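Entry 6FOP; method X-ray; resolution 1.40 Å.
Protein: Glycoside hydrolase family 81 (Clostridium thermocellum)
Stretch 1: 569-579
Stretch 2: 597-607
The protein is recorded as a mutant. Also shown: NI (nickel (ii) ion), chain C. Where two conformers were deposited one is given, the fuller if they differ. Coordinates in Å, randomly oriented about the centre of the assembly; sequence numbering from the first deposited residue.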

ATOM      1  N   THR A 569     -13.507 -16.661  12.370  1.00 17.52           N
ATOM      2  CA  THR A 569     -14.461 -17.228  11.444  1.00 16.59           C
ATOM      3  C   THR A 569     -14.178 -16.689  10.044  1.00 15.54           C
ATOM      4  O   THR A 569     -13.404 -15.714   9.857  1.00 15.74           O
ATOM      5  CB  THR A 569     -15.904 -16.833  11.793  1.00 16.39           C
ATOM      6  OG1 THR A 569     -16.049 -15.440  11.562  1.00 16.07           O
ATOM      7  CG2 THR A 569     -16.271 -17.196  13.250  1.00 17.31           C
ATOM      8  N   ASN A 570     -14.826 -17.291   9.055  1.00 15.82           N
ATOM      9  CA  ASN A 570     -14.738 -16.783   7.691  1.00 15.64           C
ATOM     10  C   ASN A 570     -15.404 -15.412   7.528  1.00 15.34           C
ATOM     11  O   ASN A 570     -15.023 -14.634   6.642  1.00 14.30           O
ATOM     12  CB  ASN A 570     -15.239 -17.822   6.677  1.00 16.54           C
ATOM     13  CG  ASN A 570     -14.320 -19.021   6.591  1.00 17.34           C
ATOM     14  OD1 ASN A 570     -14.560 -20.096   7.186  1.00 21.75           O
ATOM     15  ND2 ASN A 570     -13.233 -18.823   5.936  1.00 16.12           N
ATOM     16  N   SER A 571     -16.342 -15.085   8.415  1.00 14.70           N
ATOM     17  CA  SER A 571     -16.845 -13.714   8.484  1.00 13.90           C
ATOM     18  C   SER A 571     -15.743 -12.725   8.868  1.00 13.45           C
ATOM     19  O   SER A 571     -15.625 -11.651   8.250  1.00 14.00           O
ATOM     20  CB  SER A 571     -18.035 -13.609   9.413  1.00 14.40           C
ATOM     21  OG  SER A 571     -18.483 -12.275   9.464  1.00 15.75           O
ATOM     22  N   GLU A 572     -14.960 -13.066   9.893  1.00 13.60           N
ATOM     23  CA  GLU A 572     -13.797 -12.252  10.241  1.00 13.77           C
ATOM     24  C   GLU A 572     -12.775 -12.188   9.090  1.00 13.99           C
ATOM     25  O   GLU A 572     -12.256 -11.117   8.784  1.00 14.23           O
ATOM     26  CB  GLU A 572     -13.133 -12.747  11.530  1.00 14.71           C
ATOM     27  CG  GLU A 572     -14.032 -12.541  12.746  1.00 15.66           C
ATOM     28  CD  GLU A 572     -13.529 -13.277  13.956  1.00 16.93           C
ATOM     29  OE1 GLU A 572     -12.728 -12.686  14.705  1.00 19.37           O
ATOM     30  OE2 GLU A 572     -13.931 -14.457  14.147  1.00 18.01           O
ATOM     31  N   LYS A 573     -12.530 -13.319   8.422  1.00 13.67           N
ATOM     32  CA  LYS A 573     -11.561 -13.316   7.347  1.00 14.00           C
ATOM     33  C   LYS A 573     -11.962 -12.342   6.238  1.00 12.72           C
ATOM     34  O   LYS A 573     -11.113 -11.613   5.714  1.00 14.36           O
ATOM     35  CB  LYS A 573     -11.352 -14.716   6.775  1.00 14.06           C
ATOM     36  CG  LYS A 573     -10.712 -15.687   7.751  1.00 15.82           C
ATOM     37  CD  LYS A 573     -10.425 -17.035   7.118  1.00 17.78           C
ATOM     38  CE  LYS A 573      -9.956 -18.024   8.169  1.00 21.66           C
ATOM     39  NZ  LYS A 573      -9.545 -19.321   7.595  1.00 26.42           N
ATOM     40  N   HIS A 574     -13.244 -12.314   5.882  1.00 13.64           N
ATOM     41  CA  HIS A 574     -13.755 -11.364   4.885  1.00 12.87           C
ATOM     42  C   HIS A 574     -13.779  -9.918   5.435  1.00 13.44           C
ATOM     43  O   HIS A 574     -13.394  -8.971   4.735  1.00 13.39           O
ATOM     44  CB  HIS A 574     -15.152 -11.815   4.438  1.00 13.96           C
ATOM     45  CG  HIS A 574     -15.117 -12.900   3.412  1.00 13.30           C
ATOM     46  ND1 HIS A 574     -15.593 -12.734   2.140  1.00 13.97           N
ATOM     47  CD2 HIS A 574     -14.594 -14.141   3.455  1.00 14.39           C
ATOM     48  CE1 HIS A 574     -15.394 -13.828   1.445  1.00 14.09           C
ATOM     49  NE2 HIS A 574     -14.797 -14.701   2.223  1.00 14.19           N
ATOM     50  N   GLY A 575     -14.198  -9.771   6.698  1.00 12.72           N
ATOM     51  CA  GLY A 575     -14.419  -8.449   7.272  1.00 12.24           C
ATOM     52  C   GLY A 575     -13.168  -7.612   7.473  1.00 11.84           C
ATOM     53  O   GLY A 575     -13.266  -6.368   7.525  1.00 12.81           O
ATOM     54  N   ILE A 576     -11.992  -8.248   7.616  1.00 12.36           N
ATOM     55  CA  ILE A 576     -10.783  -7.454   7.810  1.00 13.31           C
ATOM     56  C   ILE A 576     -10.436  -6.601   6.603  1.00 12.61           C
ATOM     57  O   ILE A 576      -9.594  -5.729   6.736  1.00 13.72           O
ATOM     58  CB  ILE A 576      -9.535  -8.279   8.217  1.00 13.66           C
ATOM     59  CG1 ILE A 576      -9.113  -9.296   7.127  1.00 14.63           C
ATOM     60  CG2 ILE A 576      -9.735  -8.962   9.576  1.00 14.57           C
ATOM     61  CD1 ILE A 576      -7.614  -9.431   7.000  1.00 16.60           C
ATOM     62  N   ASN A 577     -11.020  -6.864   5.427  1.00 12.28           N
ATOM     63  CA  ASN A 577     -10.816  -6.006   4.268  1.00 12.17           C
ATOM     64  C   ASN A 577     -11.959  -5.057   3.991  1.00 12.25           C
ATOM     65  O   ASN A 577     -12.013  -4.420   2.956  1.00 11.94           O
ATOM     66  CB  ASN A 577     -10.379  -6.831   3.042  1.00 12.48           C
ATOM     67  CG  ASN A 577      -8.890  -7.004   3.027  1.00 11.79           C
ATOM     68  OD1 ASN A 577      -8.164  -6.049   2.732  1.00 12.80           O
ATOM     69  ND2 ASN A 577      -8.409  -8.168   3.473  1.00 13.03           N
ATOM     70  N   PHE A 578     -12.899  -5.009   4.937  1.00 12.87           N
ATOM     71  CA  PHE A 578     -13.940  -3.988   4.914  1.00 12.45           C
ATOM     72  C   PHE A 578     -13.704  -2.927   5.980  1.00 12.24           C
ATOM     73  O   PHE A 578     -13.834  -1.721   5.699  1.00 12.90           O
ATOM     74  CB  PHE A 578     -15.340  -4.598   5.134  1.00 12.52           C
ATOM     75  CG  PHE A 578     -15.669  -5.807   4.271  1.00 13.01           C
ATOM     76  CD1 PHE A 578     -15.092  -6.029   3.034  1.00 13.29           C
ATOM     77  CD2 PHE A 578     -16.607  -6.723   4.714  1.00 13.73           C
ATOM     78  CE1 PHE A 578     -15.408  -7.156   2.299  1.00 13.35           C
ATOM     79  CE2 PHE A 578     -16.922  -7.858   3.988  1.00 14.67           C
ATOM     80  CZ  PHE A 578     -16.324  -8.074   2.758  1.00 13.95           C
ATOM     81  N   LEU A 579     -13.395  -3.347   7.205  1.00 12.58           N
ATOM     82  CA  LEU A 579     -13.356  -2.392   8.314  1.00 13.18           C
ATOM     83  C   LEU A 579     -12.034  -1.607   8.331  1.00 12.36           C
ATOM     84  O   LEU A 579     -10.969  -2.132   7.937  1.00 13.27           O
ATOM     85  CB  LEU A 579     -13.653  -3.101   9.632  1.00 14.62           C
ATOM     86  CG  LEU A 579     -12.546  -3.916  10.280  1.00 15.73           C
ATOM     87  CD1 LEU A 579     -11.586  -3.035  11.098  1.00 16.18           C
ATOM     88  CD2 LEU A 579     -13.173  -4.978  11.181  1.00 17.85           C
ATOM     89  N   GLN A 597     -21.575 -12.086  -4.368  1.00 16.89           N
ATOM     90  CA  GLN A 597     -20.720 -13.271  -4.466  1.00 17.62           C
ATOM     91  C   GLN A 597     -19.811 -13.427  -3.252  1.00 15.99           C
ATOM     92  O   GLN A 597     -19.571 -14.543  -2.769  1.00 16.67           O
ATOM     93  CB  GLN A 597     -19.860 -13.210  -5.725  1.00 19.99           C
ATOM     94  CG  GLN A 597     -20.592 -13.364  -7.042  1.00 25.00           C
ATOM     95  CD  GLN A 597     -19.667 -13.144  -8.237  1.00 31.98           C
ATOM     96  OE1 GLN A 597     -18.814 -12.261  -8.237  1.00 38.79           O
ATOM     97  NE2 GLN A 597     -19.828 -13.962  -9.256  1.00 40.30           N
ATOM     98  N   ASN A 598     -19.207 -12.309  -2.829  1.00 15.16           N
ATOM     99  CA  ASN A 598     -18.280 -12.317  -1.690  1.00 14.91           C
ATOM    100  C   ASN A 598     -19.019 -12.725  -0.412  1.00 14.00           C
ATOM    101  O   ASN A 598     -18.576 -13.611   0.341  1.00 14.68           O
ATOM    102  CB  ASN A 598     -17.575 -10.952  -1.599  1.00 14.30           C
ATOM    103  CG  ASN A 598     -16.666 -10.835  -0.406  1.00 14.40           C
ATOM    104  OD1 ASN A 598     -17.102 -10.896   0.747  1.00 15.10           O
ATOM    105  ND2 ASN A 598     -15.371 -10.601  -0.668  1.00 14.97           N
ATOM    106  N   TYR A 599     -20.154 -12.076  -0.159  1.00 14.88           N
ATOM    107  CA  TYR A 599     -20.984 -12.402   0.997  1.00 15.25           C
ATOM    108  C   TYR A 599     -21.475 -13.842   0.984  1.00 14.58           C
ATOM    109  O   TYR A 599     -21.395 -14.525   2.019  1.00 16.45           O
ATOM    110  CB  TYR A 599     -22.133 -11.401   1.077  1.00 16.39           C
ATOM    111  CG  TYR A 599     -23.103 -11.592   2.217  1.00 15.84           C
ATOM    112  CD1 TYR A 599     -22.897 -10.968   3.452  1.00 16.04           C
ATOM    113  CD2 TYR A 599     -24.272 -12.322   2.046  1.00 16.57           C
ATOM    114  CE1 TYR A 599     -23.820 -11.125   4.479  1.00 16.60           C
ATOM    115  CE2 TYR A 599     -25.201 -12.440   3.055  1.00 16.01           C
ATOM    116  CZ  TYR A 599     -24.942 -11.882   4.292  1.00 15.47           C
ATOM    117  OH  TYR A 599     -25.882 -12.004   5.302  1.00 17.58           O
ATOM    118  N   GLU A 600     -21.924 -14.318  -0.183  1.00 16.06           N
ATOM    119  CA  GLU A 600     -22.400 -15.704  -0.283  0.52 16.76           C
ATOM    120  C   GLU A 600     -21.265 -16.717  -0.111  1.00 16.63           C
ATOM    121  O   GLU A 600     -21.472 -17.758   0.504  1.00 17.87           O
ATOM    122  CB  GLU A 600     -23.186 -15.935  -1.571  0.52 18.88           C
ATOM    123  CG  GLU A 600     -24.536 -15.202  -1.622  0.52 19.92           C
ATOM    124  CD  GLU A 600     -25.571 -15.669  -0.589  0.52 23.37           C
ATOM    125  OE1 GLU A 600     -25.588 -16.858  -0.226  0.52 25.94           O
ATOM    126  OE2 GLU A 600     -26.378 -14.826  -0.122  0.52 24.69           O
ATOM    127  N   GLU A 601     -20.057 -16.381  -0.599  1.00 15.68           N
ATOM    128  CA  GLU A 601     -18.920 -17.266  -0.328  1.00 16.54           C
ATOM    129  C   GLU A 601     -18.668 -17.349   1.182  1.00 15.21           C
ATOM    130  O   GLU A 601     -18.435 -18.416   1.741  1.00 16.57           O
ATOM    131  CB  GLU A 601     -17.643 -16.758  -1.000  1.00 16.86           C
ATOM    132  CG  GLU A 601     -16.385 -17.448  -0.487  1.00 18.14           C
ATOM    133  CD  GLU A 601     -15.082 -17.021  -1.133  1.00 17.15           C
ATOM    134  OE1 GLU A 601     -14.936 -17.222  -2.341  1.00 18.69           O
ATOM    135  OE2 GLU A 601     -14.200 -16.493  -0.415  1.00 15.31           O
ATOM    136  N   MET A 602     -18.663 -16.187   1.829  1.00 14.85           N
ATOM    137  CA  MET A 602     -18.456 -16.109   3.277  1.00 14.48           C
ATOM    138  C   MET A 602     -19.463 -16.991   4.045  1.00 15.44           C
ATOM    139  O   MET A 602     -19.071 -17.756   4.935  1.00 15.52           O
ATOM    140  CB  MET A 602     -18.507 -14.621   3.711  1.00 14.77           C
ATOM    141  CG  MET A 602     -18.397 -14.358   5.205  1.00 15.81           C
ATOM    142  SD  MET A 602     -19.932 -14.560   6.131  1.00 16.80           S
ATOM    143  CE  MET A 602     -20.946 -13.328   5.324  1.00 15.98           C
ATOM    144  N   LEU A 603     -20.733 -16.937   3.658  1.00 16.08           N
ATOM    145  CA  LEU A 603     -21.758 -17.769   4.293  1.00 17.04           C
ATOM    146  C   LEU A 603     -21.476 -19.261   4.099  1.00 17.31           C
ATOM    147  O   LEU A 603     -21.576 -20.057   5.056  1.00 17.71           O
ATOM    148  CB  LEU A 603     -23.144 -17.434   3.745  1.00 17.77           C
ATOM    149  CG  LEU A 603     -23.734 -16.063   4.054  1.00 18.31           C
ATOM    150  CD1 LEU A 603     -25.137 -16.010   3.479  1.00 19.48           C
ATOM    151  CD2 LEU A 603     -23.752 -15.802   5.553  1.00 19.07           C
ATOM    152  N   ARG A 604     -21.158 -19.636   2.856  1.00 18.02           N
ATOM    153  CA  ARG A 604     -20.848 -21.032   2.560  1.00 19.31           C
ATOM    154  C   ARG A 604     -19.681 -21.536   3.405  1.00 18.04           C
ATOM    155  O   ARG A 604     -19.696 -22.631   3.943  1.00 20.22           O
ATOM    156  CB  ARG A 604     -20.531 -21.217   1.083  1.00 23.65           C
ATOM    157  CG  ARG A 604     -21.726 -21.165   0.162  1.00 27.67           C
ATOM    158  CD  ARG A 604     -21.378 -21.778  -1.189  1.00 32.26           C
ATOM    159  NE  ARG A 604     -20.278 -21.065  -1.842  1.00 35.56           N
ATOM    160  CZ  ARG A 604     -20.392 -19.927  -2.536  1.00 33.52           C
ATOM    161  NH1 ARG A 604     -21.567 -19.325  -2.687  1.00 39.25           N
ATOM    162  NH2 ARG A 604     -19.317 -19.388  -3.090  1.00 36.12           N
ATOM    163  N   GLU A 605     -18.653 -20.699   3.512  1.00 16.71           N
ATOM    164  CA  GLU A 605     -17.465 -21.052   4.275  1.00 17.89           C
ATOM    165  C   GLU A 605     -17.734 -21.137   5.769  1.00 17.37           C
ATOM    166  O   GLU A 605     -17.123 -21.946   6.462  1.00 19.80           O
ATOM    167  CB  GLU A 605     -16.326 -20.081   3.962  1.00 17.64           C
ATOM    168  CG  GLU A 605     -15.878 -20.189   2.513  1.00 17.94           C
ATOM    169  CD  GLU A 605     -15.011 -19.053   2.021  1.00 17.92           C
ATOM    170  OE1 GLU A 605     -15.054 -17.907   2.549  1.00 17.27           O
ATOM    171  OE2 GLU A 605     -14.329 -19.273   1.002  1.00 19.97           O
ATOM    172  N   CYS A 606     -18.627 -20.278   6.279  1.00 17.53           N
ATOM    173  CA  CYS A 606     -19.028 -20.359   7.680  1.00 17.55           C
ATOM    174  C   CYS A 606     -19.974 -21.534   7.966  1.00 18.41           C
ATOM    175  O   CYS A 606     -20.115 -21.933   9.111  1.00 21.41           O
ATOM    176  CB  CYS A 606     -19.707 -19.059   8.146  1.00 16.73           C
ATOM    177  SG  CYS A 606     -18.617 -17.636   8.206  1.00 17.66           S
ATOM    178  N   GLY A 607     -20.615 -22.060   6.929  1.00 18.47           N
ATOM    179  CA  GLY A 607     -21.648 -23.088   7.061  1.00 19.61           C
ATOM    180  C   GLY A 607     -22.928 -22.581   7.667  1.00 19.92           C
ATOM    181  O   GLY A 607     -23.630 -23.337   8.315  1.00 22.71           O
TER
HETATM  182 NI    NI C 828     -14.074 -16.527   1.579  1.00 14.81          NI
HETATM  183  O   HOH W   1     -13.866  -9.925   1.821  1.00 15.67           O

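This is a contact between two roughly antiparallel helices, held together by a nickel ion and by a single histidine, His 574, which reaches from the first helix into a pocket of side chains on the second. The axes of the two helices approach to 9.0 Å, with an angle of 151° between their N-to-C directions, and the two stretches bury 423 Å² of surface, both sides summed. His 574 loses more area to the other stretch than any other residue, 94 Å², and its side chain sits as a knob among Asn 598, Glu 601, Met 602 and Glu 605. These four positions are spaced three, one and three residues apart, so they line one side of the helix.

Both ring nitrogens of His 574 are accounted for. ND1 donates to Asn 598 OD1 at 2.8 Å, with an N-H...acceptor angle of 157°. That bond places the proton on ND1 and leaves NE2 free to bind the metal, 2.1 Å from NI. Glu 601 OE2 lies 2.0 Å from NI and Glu 605 OE1 1.9 Å, and one further ligand atom comes from elsewhere in the structure. Because Glu 601 and Glu 605 are four residues apart, one helical turn brings both carboxylates to the same ion. The metal also explains the short approaches of His 574 NE2 to Glu 601 OE2 and to Glu 605 OE1, each 3.2 Å: these are distances between atoms sharing a metal, not hydrogen bonds.

The face of the imidazole is used as well as its edge. Met 602 CB lies 3.7 Å from the centroid of the His 574 ring and only 6° off the ring normal, a CH-pi contact, whereas Asn 598 OD1 and Glu 601 OE2 lie at the edge, near the ring plane. Asn 598 is linked to the first stretch a second time through water 1, which donates to His 574 O (3.1 Å) and accepts from Asn 598 ND2 (3.0 Å). Phe 578 adds an edge contact, its CZ 3.6 Å from Asn 598 OD1.

Toward the start of the first helix the contact becomes close packing. The CA atoms of Asn 570 and Cys 606 are 5.6 Å apart, the nearest pair in the backbone register, and Asn 570 CB lies 3.7 Å from Cys 606 SG. Ser 571 CA packs 3.7 Å from Met 602 CG, and Ser 571 CB is 3.9 Å from Met 602 SD, so Met 602 touches Ser 571 as well as the histidine ring.

Just before this helix, Thr 569 takes the N-cap position. Its OG1 accepts from Glu 572 N at 3.1 Å, while Thr 569 N donates to Glu 572 OE2 at 2.9 Å; both angles are 167°. This reciprocal pair secures the first turn, the same turn that presents Asn 570 and Ser 571 to the second helix.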